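Local coordinates for protein possible adhesin (Caldicellulosiruptor kronotskyensis, PDB 4WA0) that probably mediates attachment of the bacterium to cellulose, this chain being the C-terminal beta-helix domain of a tapirin, a possible adhesin that also binds magnesium, at residues G103-L108 with S121-K126; G144-I149 with V162-L167. One frame throughout, in Å; residues are numbered along the deposited sequence. Where two conformers were deposited one is given.

Contact 1 of 2, residues G103-L108 with S121-K126; sequences GQEMQL and SDSNVK
The side chains of E105 and N124 lie side by side, pointing the same way, and join through N124 ND2, which donates to E105 OE2 over 2.7 Å. The N-H...O angle of 175° makes the bond straight; the carboxylate oxygen lies in the amide plane and accepts the N-H with its anti lone pair, although the two planar groups are turned 76° from each other. Nearer the backbone, E105 CG lies 3.6 Å from S123 OG, the hydroxyl being carried there by a chi1 that sets it anti to its own N (-178°).

The main chains pair in parallel, M106 N donating to N124 O, K126 N to M106 O at 2.8 Å, and L108 N to K126 O. These residues sit on successive coils of a parallel beta-helix, strand 106-108 stacking on strand 125-128. On the buried face M106 CB meets V125 CG2 at 4.1 Å; E105, Q107, N124 and K126 are partly exposed. Before the strands, D122 CB packs on G103 O at 3.3 Å, and one water donates to both G103 O and D122 OD2.

Further bonds help to position these groups. In the conformer given, Q107 NE2 donates to the other carboxylate oxygen, E105 OE1, at 2.6 Å; S121 OG accepts from S123 N in an ST turn, N124 OD1 takes the N-H of T145 on the next coil, and Y101 OH bonds D122 OD2.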
ATOM      1  N   GLY A 103     -12.233   5.526  -3.941  1.00 14.44           N
ATOM      2  CA  GLY A 103     -13.638   5.839  -3.677  1.00 15.36           C
ATOM      3  C   GLY A 103     -13.939   7.311  -3.728  1.00 16.58           C
ATOM      4  O   GLY A 103     -15.045   7.684  -4.108  1.00 20.03           O
ATOM      5  N   GLN A 104     -13.007   8.155  -3.309  1.00 14.34           N
ATOM      6  CA  GLN A 104     -13.143   9.615  -3.406  1.00 17.78           C
ATOM      7  C   GLN A 104     -12.069  10.131  -4.418  1.00 18.06           C
ATOM      8  O   GLN A 104     -11.964   9.592  -5.490  1.00 21.67           O
ATOM      9  CB  GLN A 104     -13.108  10.234  -2.023  1.00 17.92           C
ATOM     10  CG  GLN A 104     -14.264   9.730  -1.150  1.00 20.00           C
ATOM     11  CD  GLN A 104     -14.244  10.173   0.334  1.00 24.82           C
ATOM     12  OE1 GLN A 104     -14.990   9.655   1.154  1.00 33.45           O
ATOM     13  NE2 GLN A 104     -13.448  11.122   0.653  1.00 31.23           N
ATOM     14  N   GLU A 105     -11.380  11.188  -4.105  1.00 18.95           N
ATOM     15  CA  GLU A 105     -10.565  11.878  -5.077  1.00 21.65           C
ATOM     16  C   GLU A 105      -9.165  11.278  -5.163  1.00 18.41           C
ATOM     17  O   GLU A 105      -8.647  10.747  -4.129  1.00 17.18           O
ATOM     18  CB  GLU A 105     -10.454  13.290  -4.653  1.00 26.06           C
ATOM     19  CG  GLU A 105     -11.748  14.045  -4.935  1.00 35.92           C
ATOM     20  CD  GLU A 105     -11.403  15.449  -5.292  1.00 44.22           C
ATOM     21  OE1 GLU A 105     -10.401  15.951  -4.721  1.00 58.85           O
ATOM     22  OE2 GLU A 105     -12.080  16.054  -6.136  1.00 40.10           O
HETATM   23  N   MSE A 106      -8.639  11.167  -6.379  0.55 15.73           N
HETATM   24  CA  MSE A 106      -7.240  10.795  -6.622  0.55 13.21           C
HETATM   25  C   MSE A 106      -6.503  12.048  -6.942  0.55 13.07           C
HETATM   26  O   MSE A 106      -6.774  12.655  -7.971  0.55 10.66           O
HETATM   27  CB  MSE A 106      -7.067   9.796  -7.748  0.55 14.98           C
HETATM   28  CG  MSE A 106      -5.585   9.464  -7.850  0.55 16.68           C
HETATM   29 SE   MSE A 106      -5.185   8.093  -9.213  0.55 21.84          SE
HETATM   30  CE  MSE A 106      -6.755   6.875  -9.177  0.55 20.17           C
ATOM     31  N   GLN A 107      -5.584  12.474  -6.062  0.55 11.96           N
ATOM     32  CA  GLN A 107      -4.853  13.734  -6.248  0.55 13.04           C
ATOM     33  C   GLN A 107      -3.355  13.451  -6.376  0.55 11.90           C
ATOM     34  O   GLN A 107      -2.746  12.990  -5.394  0.55 12.16           O
ATOM     35  CB  GLN A 107      -5.135  14.680  -5.091  0.55 16.10           C
ATOM     36  CG  GLN A 107      -6.489  15.373  -5.221  0.55 19.83           C
ATOM     37  CD  GLN A 107      -6.748  16.364  -4.104  0.55 22.94           C
ATOM     38  OE1 GLN A 107      -5.827  16.938  -3.554  0.55 29.17           O
ATOM     39  NE2 GLN A 107      -8.011  16.570  -3.774  0.55 28.42           N
ATOM     40  N   LEU A 108      -2.775  13.638  -7.559  1.00 10.22           N
ATOM     41  CA  LEU A 108      -1.381  13.281  -7.801  1.00 10.45           C
ATOM     42  C   LEU A 108      -0.613  14.572  -8.025  1.00 11.07           C
ATOM     43  O   LEU A 108      -0.697  15.165  -9.098  1.00 11.84           O
ATOM     44  CB  LEU A 108      -1.212  12.342  -8.960  1.00 11.54           C
ATOM     45  CG  LEU A 108      -2.045  11.043  -8.944  1.00 12.04           C
ATOM     46  CD1 LEU A 108      -1.736  10.176 -10.151  1.00 13.15           C
ATOM     47  CD2 LEU A 108      -1.862  10.266  -7.669  1.00 11.93           C
ATOM     48  N   SER A 121     -12.350   5.229 -10.454  1.00 12.56           N
ATOM     49  CA  SER A 121     -12.501   6.278  -9.488  1.00 14.37           C
ATOM     50  C   SER A 121     -13.948   6.648  -9.441  1.00 16.38           C
ATOM     51  O   SER A 121     -14.600   6.825 -10.514  1.00 14.20           O
ATOM     52  CB  SER A 121     -11.678   7.514  -9.810  1.00 15.77           C
ATOM     53  OG  SER A 121     -12.202   8.638  -9.102  1.00 18.56           O
ATOM     54  N   ASP A 122     -14.471   6.812  -8.235  1.00 14.60           N
ATOM     55  CA  ASP A 122     -15.875   7.200  -8.035  1.00 15.00           C
ATOM     56  C   ASP A 122     -16.041   8.714  -7.979  1.00 17.51           C
ATOM     57  O   ASP A 122     -17.159   9.217  -7.827  1.00 18.33           O
ATOM     58  CB  ASP A 122     -16.503   6.504  -6.803  1.00 16.45           C
ATOM     59  CG  ASP A 122     -16.744   5.037  -7.016  1.00 19.27           C
ATOM     60  OD1 ASP A 122     -16.779   4.592  -8.202  1.00 22.55           O
ATOM     61  OD2 ASP A 122     -16.978   4.352  -5.969  1.00 25.89           O
ATOM     62  N   SER A 123     -14.944   9.446  -8.207  1.00 15.53           N
ATOM     63  CA  SER A 123     -14.939  10.897  -8.153  1.00 17.37           C
ATOM     64  C   SER A 123     -13.935  11.458  -9.162  1.00 15.69           C
ATOM     65  O   SER A 123     -13.843  10.973 -10.309  1.00 15.08           O
ATOM     66  CB  SER A 123     -14.714  11.338  -6.682  1.00 19.26           C
ATOM     67  OG  SER A 123     -14.748  12.741  -6.528  1.00 21.40           O
ATOM     68  N   ASN A 124     -13.221  12.491  -8.793  1.00 13.40           N
ATOM     69  CA  ASN A 124     -12.286  13.140  -9.673  1.00 13.56           C
ATOM     70  C   ASN A 124     -10.888  12.533  -9.576  1.00 11.49           C
ATOM     71  O   ASN A 124     -10.435  12.048  -8.512  1.00 11.49           O
ATOM     72  CB  ASN A 124     -12.222  14.601  -9.322  1.00 14.37           C
ATOM     73  CG  ASN A 124     -13.603  15.226  -9.221  1.00 18.42           C
ATOM     74  OD1 ASN A 124     -14.431  15.144 -10.158  1.00 17.10           O
ATOM     75  ND2 ASN A 124     -13.829  15.899  -8.152  1.00 18.03           N
ATOM     76  N   VAL A 125     -10.156  12.679 -10.691  1.00 10.82           N
ATOM     77  CA  VAL A 125      -8.754  12.333 -10.783  1.00 10.85           C
ATOM     78  C   VAL A 125      -7.995  13.596 -11.203  1.00 11.99           C
ATOM     79  O   VAL A 125      -8.239  14.083 -12.268  1.00 13.62           O
ATOM     80  CB  VAL A 125      -8.459  11.154 -11.709  1.00 11.92           C
ATOM     81  CG1 VAL A 125      -6.969  10.866 -11.821  1.00 13.35           C
ATOM     82  CG2 VAL A 125      -9.222   9.927 -11.241  1.00 12.12           C
ATOM     83  N   LYS A 126      -7.173  14.143 -10.319  1.00 10.76           N
ATOM     84  CA  LYS A 126      -6.469  15.424 -10.509  1.00 12.36           C
ATOM     85  C   LYS A 126      -4.962  15.181 -10.512  1.00 11.90           C
ATOM     86  O   LYS A 126      -4.451  14.603  -9.548  1.00 11.91           O
ATOM     87  CB  LYS A 126      -6.878  16.372  -9.422  1.00 12.66           C
ATOM     88  CG  LYS A 126      -6.210  17.692  -9.647  1.00 16.04           C
ATOM     89  CD  LYS A 126      -6.523  18.693  -8.590  1.00 17.95           C
ATOM     90  CE  LYS A 126      -5.584  19.896  -8.822  1.00 21.03           C
ATOM     91  NZ  LYS A 126      -6.075  21.029  -8.007  1.00 26.45           N
TER
HETATM   92  O   HOH W   1     -17.265   5.658  -3.065  1.00 41.91           O

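Contact 2 of 2, residues G144-I149 with V162-L167; sequences GTLEVI and VYCNSL
G144 O is approached by two backbone donors of the facing corner, N165 N at 3.1 Å and S166 N at 3.4 Å. Both bonds are weak, with N-H...O angles of 127° and 145°, so one carbonyl is shared between two bent bonds where the chain turns. This is a corner of the parallel beta-helix: at N165 the chain passes from strand 161-164 to strand 166-170, which stacks on strand 145-149. The same oxygen has N165 CB at 3.2 Å.

Past the corner the pairing becomes regular, T145 facing S166 and L146 facing L167 in parallel register. L146 N donates to S166 O at 2.9 Å, a nearly straight bond whose donor is tilted from the carbonyl plane. On the partly exposed face, T145 OG1 sits beside S166 CB and also hydrogen-bonds a water, which in turn donates to N165 OD1. In the conformer given, S166 OG also donates to this amide oxygen, from above its carbonyl plane, and has T187 OG1 as a second partner.

The opposite face is apolar. L146 and L167 lie side by side and point the same way, CG anti to the backbone N in both (chi1 174° in L146), and their branches touch through L146 CD2 and L167 CD1 at 3.9 Å. C164, on the strand before the corner, brings SG to 4.0 Å from L146 CB. V125 from the preceding coil and L185 from the following one extend this layer. Of the L167 side chain, CD1 comes closest to segment 144-149, 3.4 Å from L146 O.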
ATOM      1  N   GLY A 144     -16.165  11.393 -12.091  1.00 13.91           N
ATOM      2  CA  GLY A 144     -16.054  12.820 -12.144  1.00 13.64           C
ATOM      3  C   GLY A 144     -15.160  13.337 -13.259  1.00 11.64           C
ATOM      4  O   GLY A 144     -15.207  12.892 -14.400  1.00 12.88           O
ATOM      5  N   THR A 145     -14.314  14.274 -12.911  1.00 12.17           N
ATOM      6  CA  THR A 145     -13.494  14.946 -13.830  1.00 10.93           C
ATOM      7  C   THR A 145     -12.085  14.350 -13.800  1.00 12.00           C
ATOM      8  O   THR A 145     -11.559  14.091 -12.720  1.00 12.55           O
ATOM      9  CB  THR A 145     -13.409  16.468 -13.510  1.00 12.86           C
ATOM     10  OG1 THR A 145     -14.749  17.048 -13.485  1.00 14.00           O
ATOM     11  CG2 THR A 145     -12.456  17.227 -14.455  1.00 13.19           C
ATOM     12  N   LEU A 146     -11.493  14.223 -14.954  1.00 11.32           N
ATOM     13  CA  LEU A 146     -10.062  13.971 -15.151  1.00  9.52           C
ATOM     14  C   LEU A 146      -9.457  15.367 -15.411  1.00 10.05           C
ATOM     15  O   LEU A 146      -9.702  15.978 -16.443  1.00 11.31           O
ATOM     16  CB  LEU A 146      -9.826  13.012 -16.298  1.00 10.53           C
ATOM     17  CG  LEU A 146      -8.355  12.772 -16.697  1.00 11.13           C
ATOM     18  CD1 LEU A 146      -7.525  12.298 -15.525  1.00 13.38           C
ATOM     19  CD2 LEU A 146      -8.194  11.826 -17.922  1.00 11.75           C
ATOM     20  N   GLU A 147      -8.672  15.863 -14.464  1.00 11.11           N
ATOM     21  CA  GLU A 147      -8.082  17.211 -14.494  1.00 11.45           C
ATOM     22  C   GLU A 147      -6.584  17.009 -14.587  1.00 10.17           C
ATOM     23  O   GLU A 147      -5.964  16.372 -13.707  1.00 11.94           O
ATOM     24  CB  GLU A 147      -8.435  17.961 -13.190  1.00 13.73           C
ATOM     25  CG  GLU A 147      -7.848  19.337 -13.228  1.00 17.13           C
ATOM     26  CD  GLU A 147      -8.252  20.209 -12.049  1.00 22.40           C
ATOM     27  OE1 GLU A 147      -8.963  19.702 -11.144  1.00 25.41           O
ATOM     28  OE2 GLU A 147      -7.804  21.381 -12.054  1.00 28.68           O
ATOM     29  N   VAL A 148      -5.974  17.568 -15.606  1.00  9.67           N
ATOM     30  CA  VAL A 148      -4.556  17.394 -15.909  1.00  9.31           C
ATOM     31  C   VAL A 148      -3.926  18.767 -16.108  1.00  9.76           C
ATOM     32  O   VAL A 148      -4.180  19.423 -17.136  1.00 10.77           O
ATOM     33  CB  VAL A 148      -4.341  16.509 -17.163  1.00  8.97           C
ATOM     34  CG1 VAL A 148      -2.887  16.103 -17.361  1.00  9.91           C
ATOM     35  CG2 VAL A 148      -5.225  15.241 -17.192  1.00  9.24           C
ATOM     36  N   ILE A 149      -3.198  19.246 -15.120  1.00 10.39           N
ATOM     37  CA  ILE A 149      -2.755  20.664 -15.093  1.00 11.05           C
ATOM     38  C   ILE A 149      -1.281  20.846 -14.712  1.00 11.91           C
ATOM     39  O   ILE A 149      -0.647  19.964 -14.083  1.00 10.95           O
ATOM     40  CB  ILE A 149      -3.670  21.556 -14.207  1.00 11.24           C
ATOM     41  CG1 ILE A 149      -3.535  21.294 -12.704  1.00 11.04           C
ATOM     42  CG2 ILE A 149      -5.142  21.409 -14.673  1.00 11.45           C
ATOM     43  CD1 ILE A 149      -4.238  22.280 -11.848  1.00 11.65           C
ATOM     44  N   VAL A 162     -11.360   4.521 -22.063  1.00 15.45           N
ATOM     45  CA  VAL A 162     -11.367   5.394 -20.882  1.00 15.01           C
ATOM     46  C   VAL A 162     -12.674   6.147 -20.866  1.00 15.35           C
ATOM     47  O   VAL A 162     -13.021   6.752 -21.882  1.00 14.80           O
ATOM     48  CB  VAL A 162     -10.219   6.389 -20.995  1.00 14.50           C
ATOM     49  CG1 VAL A 162     -10.381   7.441 -19.941  1.00 16.73           C
ATOM     50  CG2 VAL A 162      -8.904   5.659 -20.899  1.00 16.03           C
ATOM     51  N   TYR A 163     -13.362   6.174 -19.744  1.00 14.39           N
ATOM     52  CA  TYR A 163     -14.706   6.761 -19.644  1.00 15.10           C
ATOM     53  C   TYR A 163     -14.661   7.786 -18.521  1.00 15.54           C
ATOM     54  O   TYR A 163     -14.295   7.395 -17.435  1.00 16.31           O
ATOM     55  CB  TYR A 163     -15.677   5.705 -19.307  1.00 15.02           C
ATOM     56  CG  TYR A 163     -15.796   4.519 -20.276  1.00 17.09           C
ATOM     57  CD1 TYR A 163     -14.881   3.515 -20.241  1.00 18.83           C
ATOM     58  CD2 TYR A 163     -16.851   4.438 -21.228  1.00 18.15           C
ATOM     59  CE1 TYR A 163     -14.967   2.448 -21.100  1.00 19.80           C
ATOM     60  CE2 TYR A 163     -16.963   3.365 -22.077  1.00 20.41           C
ATOM     61  CZ  TYR A 163     -16.004   2.373 -22.005  1.00 20.46           C
ATOM     62  OH  TYR A 163     -16.046   1.303 -22.864  1.00 24.26           O
ATOM     63  N   CYS A 164     -14.942   9.062 -18.792  1.00 14.36           N
ATOM     64  CA  CYS A 164     -14.882  10.163 -17.766  1.00 15.96           C
ATOM     65  C   CYS A 164     -16.107  11.033 -17.953  1.00 13.81           C
ATOM     66  O   CYS A 164     -16.615  11.199 -19.041  1.00 12.27           O
ATOM     67  CB  CYS A 164     -13.627  11.127 -17.758  1.00 16.75           C
ATOM     68  SG  CYS A 164     -12.082  10.352 -18.206  1.00 26.30           S
ATOM     69  N   ASN A 165     -16.547  11.645 -16.889  1.00 13.77           N
ATOM     70  CA  ASN A 165     -17.548  12.668 -17.055  1.00 12.61           C
ATOM     71  C   ASN A 165     -17.097  13.911 -17.768  1.00 13.34           C
ATOM     72  O   ASN A 165     -17.808  14.436 -18.616  1.00 13.40           O
ATOM     73  CB  ASN A 165     -18.147  13.053 -15.671  1.00 14.16           C
ATOM     74  CG  ASN A 165     -19.278  14.037 -15.796  1.00 16.63           C
ATOM     75  OD1 ASN A 165     -19.091  15.228 -15.506  1.00 21.64           O
ATOM     76  ND2 ASN A 165     -20.374  13.604 -16.359  1.00 15.53           N
ATOM     77  N   SER A 166     -15.921  14.401 -17.411  0.57 13.85           N
ATOM     78  CA  SER A 166     -15.402  15.671 -17.886  0.57 14.31           C
ATOM     79  C   SER A 166     -13.884  15.615 -17.905  0.57 13.89           C
ATOM     80  O   SER A 166     -13.267  14.831 -17.163  0.57 15.31           O
ATOM     81  CB  SER A 166     -15.835  16.798 -16.925  0.57 15.05           C
ATOM     82  OG  SER A 166     -17.241  17.008 -16.984  0.57 17.37           O
ATOM     83  N   LEU A 167     -13.319  16.461 -18.760  1.00 13.14           N
ATOM     84  CA  LEU A 167     -11.896  16.571 -18.959  1.00 12.49           C
ATOM     85  C   LEU A 167     -11.466  17.998 -18.918  1.00 11.47           C
ATOM     86  O   LEU A 167     -12.103  18.860 -19.578  1.00 12.75           O
ATOM     87  CB  LEU A 167     -11.536  15.960 -20.289  1.00 11.70           C
ATOM     88  CG  LEU A 167     -10.050  15.985 -20.635  1.00 11.32           C
ATOM     89  CD1 LEU A 167      -9.140  15.182 -19.709  1.00 11.28           C
ATOM     90  CD2 LEU A 167      -9.849  15.630 -22.096  1.00 11.89           C
TER
HETATM   91  O   HOH W   2     -17.196  15.986 -13.463  1.00 27.86           O

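How the contacts relate
Contact 1 closes before contact 2 opens along the chain, and their centres lie about 10 Å apart on the same side of the chain's centre. The paired strands of both, 106-108, 125-128, 145-149 and 166-170 in that order, belong to one parallel face of the beta-helix, while S121 and 162-164 come from the adjoining face before the corner. The middle two strands join the contacts directly: V125 N lies 2.8 Å from T145 O and V125 O lies 2.9 Å from E147 N, both probable hydrogen bonds. Backbone pairing thus passes unbroken from coil to coil, making the contacts rungs of one ladder that builds the rod of the tapirin C-terminal domain, away from its magnesium site.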